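Local coordinates for fibrinogen-binding protein (Staphylococcus aureus subsp. aureus, PDB 3T49) that probably helps the bacterium evade host immunity as a secreted inhibitor of complement, acting on the C3b-containing convertase as other members of the SCIN family do, at residues E7-L12 against V51-A56; N17-A22 against K65-I70; K31-M36 against E61-E66. All blocks are in the same frame, centred on the assembly; numbering follows the deposited sequence.

Overall arrangement
All three contacts lie on helix 50-72 of an up-and-down three-helix bundle whose first arm is the consecutive short helices 5-13 and 16-22. Contacts 1 and 2 join these to it, about 17 Å apart between centres, on opposite sides of the chain's centre. Contact 3, the most central, joins it to helix 28-47. Contacts 1 and 3 are buried and apolar across the interface, with no hydrogen bond; partly buried contact 2 adds a phenol-carboxylate pair. Contact 1 meets contact 3 through Leu12 O and Tyr64 OH, a probable hydrogen bond, while contacts 2 and 3 pack through Tyr19, Ile34, Tyr64 and Ile67. A salt bridge within helix 50-72 and two sulfates lie on the flanks of contact 3.

Contact 1. Residues E7-L12 against V51-A56; sequences EELRTL and VSMADA
Leu9 packs on Met53 and Ala56 where helix 5-13 lies against the first turns of helix 50-72, their CA atoms drawing as close as 6.8 Å at Leu9 and Met53. The CB of Leu9 points at the opposing helix, and the chain continues that way because CG stands anti to the backbone N (chi1 -178°). CB and CG are spacers in this interface; the two methyls at the fork do the touching. One, CD2, comes down beside the root of Met53, with CG at 3.8 Å and CA of the same residue equally near at 3.8 Å. The other, CD1, reaches the next turn and meets CB of Ala56 at 4.0 Å. The fork thus bridges positions i and i+3 on one face of helix 50-72.

Met53 offers only the base of its side chain to Leu9. Beyond CG the side chain leads away from Leu9, with a bend at chi3 (-75°) that sets only the terminal methyl, and packs on Ser5 and Ala6 at the start of helix 5-13 and on Ala44 and Leu45 of helix 28-47. Leu9 also touches Ala41 and Leu60, so helices 5-13, 28-47 and 50-72 meet here. With no hydrogen bond or charge pair across the two segments, the attraction is dispersion and the burial of aliphatic surface, which leaves fit rather than direction to set the spacing of the helices.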
loop_
_atom_site.group_PDB
_atom_site.type_symbol
_atom_site.label_atom_id
_atom_site.label_comp_id
_atom_site.label_asym_id
_atom_site.label_seq_id
_atom_site.Cartn_x
_atom_site.Cartn_y
_atom_site.Cartn_z
ATOM N N GLU A 7 6.255 -12.132 2.248
ATOM C CA GLU A 7 6.555 -12.090 0.834
ATOM C C GLU A 7 5.441 -11.352 0.098
ATOM O O GLU A 7 5.712 -10.520 -0.777
ATOM C CB GLU A 7 6.678 -13.513 0.267
ATOM C CG GLU A 7 6.944 -13.502 -1.239
ATOM C CD GLU A 7 7.176 -14.893 -1.830
ATOM O OE1 GLU A 7 7.085 -15.898 -1.086
ATOM O OE2 GLU A 7 7.453 -14.975 -3.049
ATOM N N GLU A 8 4.206 -11.634 0.486
ATOM C CA GLU A 8 3.025 -11.024 -0.143
ATOM C C GLU A 8 3.090 -9.513 0.081
ATOM O O GLU A 8 2.857 -8.694 -0.824
ATOM C CB GLU A 8 1.723 -11.588 0.432
ATOM C CG GLU A 8 1.451 -13.068 0.098
ATOM C CD GLU A 8 0.181 -13.585 0.765
ATOM O OE1 GLU A 8 -0.177 -13.063 1.850
ATOM O OE2 GLU A 8 -0.458 -14.510 0.210
ATOM N N LEU A 9 3.486 -9.116 1.277
ATOM C CA LEU A 9 3.536 -7.698 1.615
ATOM C C LEU A 9 4.665 -7.011 0.866
ATOM O O LEU A 9 4.478 -5.903 0.367
ATOM C CB LEU A 9 3.672 -7.529 3.115
ATOM C CG LEU A 9 3.700 -6.105 3.625
ATOM C CD1 LEU A 9 2.498 -5.278 3.149
ATOM C CD2 LEU A 9 3.794 -6.118 5.140
ATOM N N ARG A 10 5.839 -7.623 0.737
ATOM C CA ARG A 10 6.900 -7.036 -0.059
ATOM C C ARG A 10 6.468 -6.841 -1.530
ATOM O O ARG A 10 6.787 -5.806 -2.125
ATOM C CB ARG A 10 8.183 -7.894 0.068
ATOM C CG ARG A 10 9.422 -7.355 -0.699
ATOM C CD ARG A 10 9.709 -5.861 -0.532
ATOM N NE ARG A 10 10.150 -5.492 0.820
ATOM C CZ ARG A 10 10.505 -4.270 1.206
ATOM N NH1 ARG A 10 10.444 -3.252 0.356
ATOM N NH2 ARG A 10 10.894 -4.044 2.455
ATOM N N THR A 11 5.771 -7.818 -2.093
ATOM C CA THR A 11 5.279 -7.704 -3.466
ATOM C C THR A 11 4.387 -6.475 -3.589
ATOM O O THR A 11 4.495 -5.714 -4.560
ATOM C CB THR A 11 4.557 -8.966 -3.886
ATOM O OG1 THR A 11 5.528 -10.034 -3.959
ATOM C CG2 THR A 11 3.887 -8.813 -5.249
ATOM N N LEU A 12 3.512 -6.249 -2.613
ATOM C CA LEU A 12 2.665 -5.045 -2.646
ATOM C C LEU A 12 3.500 -3.790 -2.520
ATOM O O LEU A 12 3.245 -2.800 -3.228
ATOM C CB LEU A 12 1.578 -5.098 -1.572
ATOM C CG LEU A 12 0.490 -6.116 -1.831
ATOM C CD1 LEU A 12 -0.239 -6.391 -0.520
ATOM C CD2 LEU A 12 -0.493 -5.697 -2.883
ATOM N N VAL A 51 0.563 -9.193 12.773
ATOM C CA VAL A 51 -0.714 -8.480 12.885
ATOM C C VAL A 51 -0.616 -7.206 12.031
ATOM O O VAL A 51 -1.498 -6.951 11.189
ATOM C CB VAL A 51 -1.051 -8.155 14.349
ATOM C CG1 VAL A 51 -2.272 -7.277 14.450
ATOM C CG2 VAL A 51 -1.334 -9.437 15.144
ATOM N N SER A 52 0.486 -6.459 12.166
ATOM C CA SER A 52 0.689 -5.246 11.378
ATOM C C SER A 52 0.921 -5.588 9.925
ATOM O O SER A 52 0.495 -4.829 9.051
ATOM C CB SER A 52 1.840 -4.434 11.937
ATOM O OG SER A 52 1.508 -3.971 13.240
ATOM N N MET A 53 1.592 -6.699 9.611
ATOM C CA MET A 53 1.810 -7.102 8.215
ATOM C C MET A 53 0.470 -7.347 7.568
ATOM O O MET A 53 0.244 -6.904 6.432
ATOM C CB MET A 53 2.735 -8.338 8.085
ATOM C CG MET A 53 4.182 -8.003 8.387
ATOM S SD MET A 53 5.377 -9.316 7.945
ATOM C CE MET A 53 5.154 -10.537 9.238
ATOM N N ALA A 54 -0.446 -8.045 8.249
ATOM C CA ALA A 54 -1.743 -8.330 7.672
ATOM C C ALA A 54 -2.535 -7.050 7.439
ATOM O O ALA A 54 -3.178 -6.904 6.389
ATOM C CB ALA A 54 -2.515 -9.306 8.582
ATOM N N ASP A 55 -2.491 -6.133 8.373
ATOM C CA ASP A 55 -3.236 -4.881 8.282
ATOM C C ASP A 55 -2.711 -4.062 7.102
ATOM O O ASP A 55 -3.494 -3.480 6.352
ATOM C CB ASP A 55 -3.111 -4.109 9.580
ATOM C CG ASP A 55 -3.952 -4.718 10.700
ATOM O OD1 ASP A 55 -4.822 -5.556 10.385
ATOM O OD2 ASP A 55 -3.728 -4.361 11.874
ATOM N N ALA A 56 -1.397 -4.006 6.937
ATOM C CA ALA A 56 -0.801 -3.240 5.841
ATOM C C ALA A 56 -1.113 -3.879 4.503
ATOM O O ALA A 56 -1.341 -3.177 3.514
ATOM C CB ALA A 56 0.686 -3.098 6.022
#

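Contact 2. Residues N17-A22 against K65-I70; sequences NVYALA and KEIDEI
Tyr19 presents its ring edge to helix 50-72, with Ile67 CG2 and Asp68 OD1 both near the ring plane along that edge, while one face of the ring carries Tyr64 in an offset stack whose planes are tilted by about 19°. This is an interhelical contact of the SCIN three-helix bundle, in which helix 16-22 runs along the C-terminal half of helix 50-72. The edge does two jobs. Near its root, CD2 lies 4.0 Å from CG2 of Ile67 and 4.1 Å from CD1 of the same residue, so the ring edge spans both branches of the isoleucine. CG1 of Ile67 is anti to its carbonyl carbon (chi1 -71°), which brings both branches forward to the ring.

Farther out the chemistry turns polar. The phenol and the carboxylate of Asp68 meet with their side chains at about a right angle and their planes 47° apart. Asp68 CB does not head straight for the other helix, but its carboxylate comes round to it. Ile34 of helix 28-47 touches both Tyr19 and Ile67, linking this contact to that helix. A glycerol, probably from the crystallisation liquor, lies doubtfully close to the Asp68 carboxylate. The Tyr19 OH lies 2.9 Å from Asp68 OD1 and 3.1 Å from Asp68 OD2, leaving its single proton two acceptors within reach.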
loop_
_atom_site.group_PDB
_atom_site.type_symbol
_atom_site.label_atom_id
_atom_site.label_comp_id
_atom_site.label_asym_id
_atom_site.label_seq_id
_atom_site.Cartn_x
_atom_site.Cartn_y
_atom_site.Cartn_z
ATOM N N ASN A 17 5.533 2.866 -4.987
ATOM C CA ASN A 17 5.964 4.141 -5.577
ATOM C C ASN A 17 5.283 4.435 -6.916
ATOM O O ASN A 17 4.965 5.561 -7.238
ATOM C CB ASN A 17 7.493 4.187 -5.720
ATOM C CG ASN A 17 8.213 4.218 -4.378
ATOM O OD1 ASN A 17 7.853 4.971 -3.487
ATOM N ND2 ASN A 17 9.218 3.375 -4.230
ATOM N N VAL A 18 5.056 3.385 -7.697
ATOM C CA VAL A 18 4.323 3.487 -8.939
ATOM C C VAL A 18 2.904 4.002 -8.645
ATOM O O VAL A 18 2.402 4.927 -9.297
ATOM C CB VAL A 18 4.299 2.114 -9.672
ATOM C CG1 VAL A 18 3.180 2.020 -10.662
ATOM C CG2 VAL A 18 5.639 1.879 -10.384
ATOM N N TYR A 19 2.220 3.400 -7.675
ATOM C CA TYR A 19 0.885 3.843 -7.351
ATOM C C TYR A 19 0.895 5.264 -6.800
ATOM O O TYR A 19 -0.009 6.026 -7.116
ATOM C CB TYR A 19 0.180 2.861 -6.380
ATOM C CG TYR A 19 -0.571 1.768 -7.102
ATOM C CD1 TYR A 19 0.068 0.623 -7.543
ATOM C CD2 TYR A 19 -1.911 1.920 -7.408
ATOM C CE1 TYR A 19 -0.609 -0.364 -8.252
ATOM C CE2 TYR A 19 -2.584 0.952 -8.115
ATOM C CZ TYR A 19 -1.932 -0.173 -8.526
ATOM O OH TYR A 19 -2.599 -1.163 -9.234
ATOM N N ALA A 20 1.912 5.635 -6.032
ATOM C CA ALA A 20 1.991 7.009 -5.515
ATOM C C ALA A 20 2.139 8.009 -6.640
ATOM O O ALA A 20 1.544 9.094 -6.587
ATOM C CB ALA A 20 3.142 7.148 -4.503
ATOM N N LEU A 21 2.904 7.671 -7.672
ATOM C CA LEU A 21 3.016 8.549 -8.849
ATOM C C LEU A 21 1.671 8.695 -9.556
ATOM O O LEU A 21 1.233 9.823 -9.889
ATOM C CB LEU A 21 4.075 8.035 -9.837
ATOM C CG LEU A 21 5.508 8.211 -9.355
ATOM C CD1 LEU A 21 6.473 7.410 -10.175
ATOM C CD2 LEU A 21 5.914 9.696 -9.382
ATOM N N ALA A 22 0.989 7.582 -9.820
ATOM C CA ALA A 22 -0.312 7.614 -10.449
ATOM C C ALA A 22 -1.311 8.435 -9.631
ATOM O O ALA A 22 -2.140 9.149 -10.180
ATOM C CB ALA A 22 -0.843 6.174 -10.625
ATOM N N LYS A 65 -6.764 -0.924 -5.314
ATOM C CA LYS A 65 -8.035 -1.204 -6.001
ATOM C C LYS A 65 -8.810 0.089 -6.199
ATOM O O LYS A 65 -9.388 0.295 -7.285
ATOM C CB LYS A 65 -8.850 -2.221 -5.203
ATOM C CG LYS A 65 -10.118 -2.635 -5.944
ATOM C CD LYS A 65 -10.802 -3.807 -5.225
ATOM C CE LYS A 65 -11.932 -4.372 -6.107
ATOM N NZ LYS A 65 -12.702 -5.461 -5.459
ATOM N N GLU A 66 -8.865 0.946 -5.181
ATOM C CA GLU A 66 -9.565 2.232 -5.295
ATOM C C GLU A 66 -8.968 3.087 -6.411
ATOM O O GLU A 66 -9.707 3.685 -7.217
ATOM C CB GLU A 66 -9.578 2.999 -3.971
ATOM C CG GLU A 66 -10.550 2.388 -2.998
ATOM C CD GLU A 66 -10.360 2.771 -1.562
ATOM O OE1 GLU A 66 -9.283 3.246 -1.191
ATOM O OE2 GLU A 66 -11.293 2.514 -0.762
ATOM N N ILE A 67 -7.648 3.145 -6.470
ATOM C CA ILE A 67 -6.972 3.944 -7.476
ATOM C C ILE A 67 -7.220 3.359 -8.852
ATOM O O ILE A 67 -7.569 4.105 -9.790
ATOM C CB ILE A 67 -5.480 4.048 -7.158
ATOM C CG1 ILE A 67 -5.275 4.935 -5.922
ATOM C CG2 ILE A 67 -4.723 4.593 -8.348
ATOM C CD1 ILE A 67 -3.870 4.836 -5.348
ATOM N N ASP A 68 -7.095 2.053 -9.009
ATOM C CA ASP A 68 -7.381 1.410 -10.277
ATOM C C ASP A 68 -8.820 1.703 -10.736
ATOM O O ASP A 68 -9.060 2.013 -11.910
ATOM C CB ASP A 68 -7.217 -0.113 -10.193
ATOM C CG ASP A 68 -5.783 -0.570 -10.142
ATOM O OD1 ASP A 68 -4.886 0.207 -10.455
ATOM O OD2 ASP A 68 -5.563 -1.789 -9.834
ATOM N N GLU A 69 -9.777 1.623 -9.833
ATOM C CA GLU A 69 -11.169 1.800 -10.219
ATOM C C GLU A 69 -11.459 3.235 -10.610
ATOM O O GLU A 69 -12.197 3.449 -11.580
ATOM C CB GLU A 69 -12.093 1.249 -9.140
ATOM C CG GLU A 69 -12.052 -0.296 -9.139
ATOM C CD GLU A 69 -13.051 -0.965 -8.242
ATOM O OE1 GLU A 69 -13.665 -0.273 -7.424
ATOM O OE2 GLU A 69 -13.187 -2.200 -8.384
ATOM N N ILE A 70 -10.845 4.221 -9.976
ATOM C CA ILE A 70 -11.076 5.606 -10.404
ATOM C C ILE A 70 -10.452 5.824 -11.780
ATOM O O ILE A 70 -11.068 6.426 -12.690
ATOM C CB ILE A 70 -10.489 6.615 -9.425
ATOM C CG1 ILE A 70 -11.275 6.620 -8.118
ATOM C CG2 ILE A 70 -10.538 8.039 -10.001
ATOM C CD1 ILE A 70 -10.537 7.356 -6.987
#

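Contact 3. Residues K31-M36 against E61-E66; sequences KRTIMM and EKIYKE. With SO4 (sulfate ion), chain F; SO4 (sulfate ion), chain G.
Ile63 meets Thr33 and Ile34 in an uncommon helical rotamer: CG1 is anti to the backbone N (chi1 -162°), which pushes CG2 into the crowded position between N and the carbonyl carbon. That choice splits the two branches between two consecutive residues of helix 28-47. The longer branch ends in CD1, 3.9 Å from CG2 of Thr33, while Ile63 CG2 approaches CG1 of Ile34 at 3.9 Å, the two isoleucines crossing at about a right angle. Thr33 shows its methyl to this interface because its OG1 is turned to the backbone, where it hydrogen-bonds to Tyr29 O one turn earlier.

In the three-helix bundle these are helices 28-47 and 50-72, which run antiparallel, and their shared face is apolar. Ile63 also touches Tyr29 and Tyr30 of helix 28-47. Tyr64, next along, sends its hydroxyl to Leu12 O, tying in the end of helix 5-13.

Charged groups keep to the flanks. Lys62 NZ forms a salt bridge with Glu66 OE2 at 2.9 Å, one turn along the same helix, on the syn side of the carboxylate. Two sulfates, both probably from the crystallisation liquor, sit by helix 28-47. Arg32 grips one edge-on with two nearly straight bonds, NE to O1 of sulfate F at 2.8 Å (165°) and NH2 to O3 of that ion at 2.9 Å (169°). Lys31 NZ holds O4 of sulfate G at 3.2 Å.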
loop_
_atom_site.group_PDB
_atom_site.type_symbol
_atom_site.label_atom_id
_atom_site.label_comp_id
_atom_site.label_asym_id
_atom_site.label_seq_id
_atom_site.Cartn_x
_atom_site.Cartn_y
_atom_site.Cartn_z
ATOM N N LYS A 31 -2.338 9.429 -2.276
ATOM C CA LYS A 31 -0.909 9.338 -1.995
ATOM C C LYS A 31 -0.614 9.271 -0.502
ATOM O O LYS A 31 0.249 8.507 -0.069
ATOM C CB LYS A 31 -0.172 10.495 -2.643
ATOM C CG LYS A 31 1.347 10.295 -2.574
ATOM C CD LYS A 31 2.100 11.356 -3.344
ATOM C CE LYS A 31 3.566 11.345 -2.925
ATOM N NZ LYS A 31 3.756 12.058 -1.596
ATOM N N ARG A 32 -1.307 10.052 0.311
ATOM C CA ARG A 32 -0.986 10.004 1.732
ATOM C C ARG A 32 -1.385 8.683 2.372
ATOM O O ARG A 32 -0.708 8.236 3.294
ATOM C CB ARG A 32 -1.474 11.236 2.514
ATOM C CG ARG A 32 -2.945 11.310 2.763
ATOM C CD ARG A 32 -3.303 12.341 3.887
ATOM N NE ARG A 32 -4.754 12.526 3.885
ATOM C CZ ARG A 32 -5.399 13.421 3.147
ATOM N NH1 ARG A 32 -4.769 14.264 2.362
ATOM N NH2 ARG A 32 -6.720 13.452 3.205
ATOM N N THR A 33 -2.408 8.007 1.838
ATOM C CA THR A 33 -2.762 6.683 2.319
ATOM C C THR A 33 -1.689 5.649 1.920
ATOM O O THR A 33 -1.294 4.791 2.723
ATOM C CB THR A 33 -4.178 6.292 1.842
ATOM O OG1 THR A 33 -5.104 7.271 2.326
ATOM C CG2 THR A 33 -4.559 4.931 2.385
ATOM N N ILE A 34 -1.194 5.769 0.700
ATOM C CA ILE A 34 -0.088 4.922 0.300
ATOM C C ILE A 34 1.141 5.145 1.201
ATOM O O ILE A 34 1.740 4.198 1.698
ATOM C CB ILE A 34 0.272 5.139 -1.155
ATOM C CG1 ILE A 34 -0.868 4.678 -2.072
ATOM C CG2 ILE A 34 1.557 4.377 -1.476
ATOM C CD1 ILE A 34 -0.754 5.201 -3.480
ATOM N N MET A 35 1.489 6.405 1.477
ATOM C CA MET A 35 2.701 6.710 2.252
ATOM C C MET A 35 2.589 6.233 3.679
ATOM O O MET A 35 3.549 5.715 4.249
ATOM C CB MET A 35 2.980 8.214 2.214
ATOM C CG MET A 35 3.223 8.772 0.828
ATOM S SD MET A 35 4.572 7.961 -0.066
ATOM C CE MET A 35 5.935 8.297 1.030
ATOM N N MET A 36 1.397 6.375 4.277
ATOM C CA MET A 36 1.157 5.834 5.606
ATOM C C MET A 36 1.408 4.326 5.625
ATOM O O MET A 36 2.035 3.786 6.545
ATOM C CB MET A 36 -0.272 6.131 6.074
ATOM C CG MET A 36 -0.660 5.460 7.375
ATOM S SD MET A 36 0.238 6.025 8.792
ATOM C CE MET A 36 -0.691 7.506 9.173
ATOM N N GLU A 61 -3.808 -3.324 -0.580
ATOM C CA GLU A 61 -4.717 -3.901 -1.564
ATOM C C GLU A 61 -5.928 -2.995 -1.760
ATOM O O GLU A 61 -6.376 -2.771 -2.901
ATOM C CB GLU A 61 -5.167 -5.316 -1.133
ATOM C CG GLU A 61 -4.044 -6.323 -1.216
ATOM C CD GLU A 61 -4.413 -7.670 -0.647
ATOM O OE1 GLU A 61 -5.420 -7.735 0.090
ATOM O OE2 GLU A 61 -3.662 -8.640 -0.908
ATOM N N LYS A 62 -6.464 -2.457 -0.680
ATOM C CA LYS A 62 -7.660 -1.622 -0.747
ATOM C C LYS A 62 -7.362 -0.330 -1.540
ATOM O O LYS A 62 -8.142 0.054 -2.430
ATOM C CB LYS A 62 -8.159 -1.273 0.656
ATOM C CG LYS A 62 -9.420 -0.402 0.699
ATOM C CD LYS A 62 -9.829 -0.145 2.166
ATOM C CE LYS A 62 -11.117 0.660 2.281
ATOM N NZ LYS A 62 -10.864 2.112 2.073
ATOM N N ILE A 63 -6.277 0.374 -1.205
ATOM C CA ILE A 63 -5.996 1.657 -1.860
ATOM C C ILE A 63 -5.598 1.448 -3.333
ATOM O O ILE A 63 -5.972 2.251 -4.195
ATOM C CB ILE A 63 -4.956 2.509 -1.060
ATOM C CG1 ILE A 63 -4.995 3.996 -1.471
ATOM C CG2 ILE A 63 -3.530 1.948 -1.205
ATOM C CD1 ILE A 63 -6.275 4.712 -1.091
ATOM N N TYR A 64 -4.888 0.374 -3.663
ATOM C CA TYR A 64 -4.550 0.104 -5.052
ATOM C C TYR A 64 -5.817 -0.156 -5.854
ATOM O O TYR A 64 -5.935 0.298 -6.988
ATOM C CB TYR A 64 -3.619 -1.110 -5.166
ATOM C CG TYR A 64 -2.236 -0.947 -4.579
ATOM C CD1 TYR A 64 -1.732 0.282 -4.164
ATOM C CD2 TYR A 64 -1.419 -2.055 -4.451
ATOM C CE1 TYR A 64 -0.455 0.386 -3.634
ATOM C CE2 TYR A 64 -0.145 -1.957 -3.936
ATOM C CZ TYR A 64 0.334 -0.742 -3.519
ATOM O OH TYR A 64 1.612 -0.641 -2.989
ATOM N N LYS A 65 -6.764 -0.924 -5.314
ATOM C CA LYS A 65 -8.035 -1.204 -6.001
ATOM C C LYS A 65 -8.810 0.089 -6.199
ATOM O O LYS A 65 -9.388 0.295 -7.285
ATOM C CB LYS A 65 -8.850 -2.221 -5.203
ATOM C CG LYS A 65 -10.118 -2.635 -5.944
ATOM C CD LYS A 65 -10.802 -3.807 -5.225
ATOM C CE LYS A 65 -11.932 -4.372 -6.107
ATOM N NZ LYS A 65 -12.702 -5.461 -5.459
ATOM N N GLU A 66 -8.865 0.946 -5.181
ATOM C CA GLU A 66 -9.565 2.232 -5.295
ATOM C C GLU A 66 -8.968 3.087 -6.411
ATOM O O GLU A 66 -9.707 3.685 -7.217
ATOM C CB GLU A 66 -9.578 2.999 -3.971
ATOM C CG GLU A 66 -10.550 2.388 -2.998
ATOM C CD GLU A 66 -10.360 2.771 -1.562
ATOM O OE1 GLU A 66 -9.283 3.246 -1.191
ATOM O OE2 GLU A 66 -11.293 2.514 -0.762
HETATM S S SO4 F . -7.247 10.841 6.084
HETATM O O1 SO4 F . -5.864 10.638 5.659
HETATM O O2 SO4 F . -7.249 11.425 7.420
HETATM O O3 SO4 F . -7.925 11.726 5.147
HETATM O O4 SO4 F . -7.933 9.554 6.117
HETATM S S SO4 G . 3.723 15.301 -3.450
HETATM O O1 SO4 G . 4.747 14.262 -3.416
HETATM O O2 SO4 G . 4.344 16.599 -3.203
HETATM O O3 SO4 G . 3.061 15.334 -4.751
HETATM O O4 SO4 G . 2.739 15.027 -2.413
#